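Local coordinates for protein 4-hydroxyphenylpyruvate dioxygenase (Pseudomonas putida, PDB 5HMQ) that converts 3-dehydroshikimate to protocatechuate with the help of a divalent metal cation, on the degradation pathways of quinate and shikimate, at residues Ile189-Met194 against Pro237-Ile242. Residues are numbered along the deposited sequence; the frame is centred on the assembly and turned at random.
With MG (magnesium ion), chain K.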
loop_
_atom_site.group_PDB
_atom_site.type_symbol
_atom_site.label_atom_id
_atom_site.label_comp_id
_atom_site.label_asym_id
_atom_site.label_seq_id
_atom_site.Cartn_x
_atom_site.Cartn_y
_atom_site.Cartn_z
ATOM N N ILE C 189 16.584 9.431 -32.750
ATOM C CA ILE C 189 15.966 9.177 -31.455
ATOM C C ILE C 189 15.793 7.670 -31.323
ATOM O O ILE C 189 15.103 7.046 -32.137
ATOM C CB ILE C 189 14.618 9.905 -31.327
ATOM C CG1 ILE C 189 14.808 11.415 -31.473
ATOM C CG2 ILE C 189 13.955 9.575 -30.003
ATOM C CD1 ILE C 189 13.505 12.184 -31.605
ATOM N N PHE C 190 16.435 7.079 -30.316
ATOM C CA PHE C 190 16.419 5.630 -30.157
ATOM C C PHE C 190 15.381 5.125 -29.166
ATOM O O PHE C 190 14.973 3.962 -29.270
ATOM C CB PHE C 190 17.799 5.121 -29.722
ATOM C CG PHE C 190 18.818 5.090 -30.827
ATOM C CD1 PHE C 190 18.498 5.529 -32.104
ATOM C CD2 PHE C 190 20.094 4.600 -30.592
ATOM C CE1 PHE C 190 19.437 5.493 -33.121
ATOM C CE2 PHE C 190 21.036 4.558 -31.608
ATOM C CZ PHE C 190 20.709 5.007 -32.873
ATOM N N PHE C 191 14.933 5.952 -28.226
ATOM C CA PHE C 191 14.071 5.450 -27.165
ATOM C C PHE C 191 13.417 6.626 -26.457
ATOM O O PHE C 191 14.017 7.696 -26.325
ATOM C CB PHE C 191 14.867 4.604 -26.164
ATOM C CG PHE C 191 14.064 3.519 -25.514
ATOM C CD1 PHE C 191 13.895 2.297 -26.143
ATOM C CD2 PHE C 191 13.476 3.718 -24.278
ATOM C CE1 PHE C 191 13.159 1.292 -25.549
ATOM C CE2 PHE C 191 12.740 2.717 -23.678
ATOM C CZ PHE C 191 12.577 1.503 -24.316
ATOM N N VAL C 192 12.189 6.411 -25.993
ATOM C CA VAL C 192 11.420 7.434 -25.293
ATOM C C VAL C 192 10.879 6.826 -24.008
ATOM O O VAL C 192 10.176 5.808 -24.047
ATOM C CB VAL C 192 10.269 7.987 -26.153
ATOM C CG1 VAL C 192 9.394 8.928 -25.331
ATOM C CG2 VAL C 192 10.813 8.699 -27.380
ATOM N N GLN C 193 11.207 7.444 -22.877
ATOM C CA GLN C 193 10.700 7.045 -21.570
ATOM C C GLN C 193 9.720 8.103 -21.085
ATOM O O GLN C 193 10.090 9.274 -20.944
ATOM C CB GLN C 193 11.833 6.880 -20.559
ATOM C CG GLN C 193 12.847 5.806 -20.894
ATOM C CD GLN C 193 13.971 5.762 -19.883
ATOM O OE1 GLN C 193 14.380 6.797 -19.357
ATOM N NE2 GLN C 193 14.471 4.565 -19.594
HETATM N N MSE C 194 8.481 7.696 -20.832
HETATM C CA MSE C 194 7.501 8.605 -20.255
HETATM C C MSE C 194 7.456 8.427 -18.743
HETATM O O MSE C 194 7.393 7.304 -18.247
HETATM C CB MSE C 194 6.113 8.371 -20.855
HETATM C CG MSE C 194 6.059 8.476 -22.369
HETATM SE SE MSE C 194 6.692 10.178 -23.086
HETATM C CE MSE C 194 5.411 11.385 -22.243
ATOM N N PRO C 237 10.063 2.594 -29.853
ATOM C CA PRO C 237 9.380 2.197 -28.616
ATOM C C PRO C 237 8.920 3.400 -27.803
ATOM O O PRO C 237 9.589 4.435 -27.745
ATOM C CB PRO C 237 10.445 1.388 -27.865
ATOM C CG PRO C 237 11.431 0.976 -28.912
ATOM C CD PRO C 237 11.449 2.101 -29.900
ATOM N N LEU C 238 7.751 3.245 -27.177
ATOM C CA LEU C 238 7.205 4.205 -26.218
ATOM C C LEU C 238 7.107 3.517 -24.864
ATOM O O LEU C 238 6.334 2.567 -24.709
ATOM C CB LEU C 238 5.834 4.716 -26.658
ATOM C CG LEU C 238 5.170 5.708 -25.704
ATOM C CD1 LEU C 238 5.878 7.054 -25.710
ATOM C CD2 LEU C 238 3.689 5.846 -26.017
ATOM N N SER C 239 7.866 4.003 -23.883
ATOM C CA SER C 239 8.087 3.244 -22.660
ATOM C C SER C 239 7.743 4.075 -21.428
ATOM O O SER C 239 7.406 5.262 -21.508
ATOM C CB SER C 239 9.533 2.751 -22.570
ATOM O OG SER C 239 9.671 1.786 -21.539
ATOM N N LEU C 240 7.839 3.414 -20.276
ATOM C CA LEU C 240 7.524 3.979 -18.970
ATOM C C LEU C 240 8.674 3.674 -18.024
ATOM O O LEU C 240 9.142 2.533 -17.970
ATOM C CB LEU C 240 6.227 3.393 -18.410
ATOM C CG LEU C 240 4.954 3.629 -19.217
ATOM C CD1 LEU C 240 3.871 2.689 -18.742
ATOM C CD2 LEU C 240 4.511 5.066 -19.088
ATOM N N GLU C 241 9.115 4.675 -17.266
ATOM C CA GLU C 241 10.185 4.477 -16.285
ATOM C C GLU C 241 9.777 5.169 -14.988
ATOM O O GLU C 241 9.853 6.397 -14.877
ATOM C CB GLU C 241 11.530 4.991 -16.789
ATOM C CG GLU C 241 12.686 4.609 -15.867
ATOM C CD GLU C 241 13.980 5.317 -16.205
ATOM O OE1 GLU C 241 13.926 6.478 -16.663
ATOM O OE2 GLU C 241 15.056 4.713 -16.004
ATOM N N ILE C 242 9.350 4.367 -14.014
ATOM C CA ILE C 242 9.087 4.812 -12.654
ATOM C C ILE C 242 10.060 4.085 -11.742
ATOM O O ILE C 242 10.484 2.964 -12.039
ATOM C CB ILE C 242 7.626 4.497 -12.255
ATOM C CG1 ILE C 242 6.654 5.148 -13.230
ATOM C CG2 ILE C 242 7.325 4.915 -10.817
ATOM C CD1 ILE C 242 6.921 6.597 -13.472
HETATM MG MG MG K . 15.244 7.682 -17.734
HETATM O O HOH W 1 16.537 6.120 -17.727
HETATM O O HOH W 2 16.122 8.275 -16.063
#
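One magnesium ion bridges the C-terminal ends of two neighbouring parallel strands of a TIM barrel, with Gln193 near the end of 189-194 and Glu241 just past 238-240: Gln193 OE1 binds it at 2.0 Å and Glu241 OE1 at 2.1 Å. The two oxygens lie close together because they share the ion and are not hydrogen-bonded. Both side chains run extended beyond CG, Gln193 with CG beside its backbone N (chi1 -62°) and Glu241 with CG anti to its own (chi1 -172°), and their amide and carboxylate planes are turned 52° apart. A metal-bound water donates to the second carboxylate oxygen, Glu241 OE2, at 2.7 Å and accepts a weak bond from Gln193 NE2. Glu32 accepts a hydrogen bond from the same NE2 and Gln63 holds OE2, so second-shell groups would hold both ligands in their rotation. Glu136 and Asp167 complete the protein ligands of this catalytic site.

Along the strands leading to the metal site, backbone hydrogen bonds hold the pair together. Met194 N reaches Ser239 O at 2.7 Å, nearly straight at hydrogen but from above the carbonyl plane, while Ser239 N approaches Val192 O almost along its C=O axis. A longer bond, Glu241 N to Met194 O, ties down the ligand-bearing residue. On the face carrying Gln193 and Ser239, the Phe191 ring spans Pro237 and Ser239, its CE2 lying 3.4 Å from Ser239 CB; Ser239 OG is hydrogen-bonded to Glu32. On the reverse face, Leu238 CD1 meets Met194 CG at 3.6 Å; the selenomethionine side chain of Met194 is bent at chi2 and chi3, and its end leads away from 238-240.

Strand 162-167 continues the sheet beyond 189-194; helices 222-231 and 252-276 cover the face bearing Val192, Met194, Leu238 and Leu240.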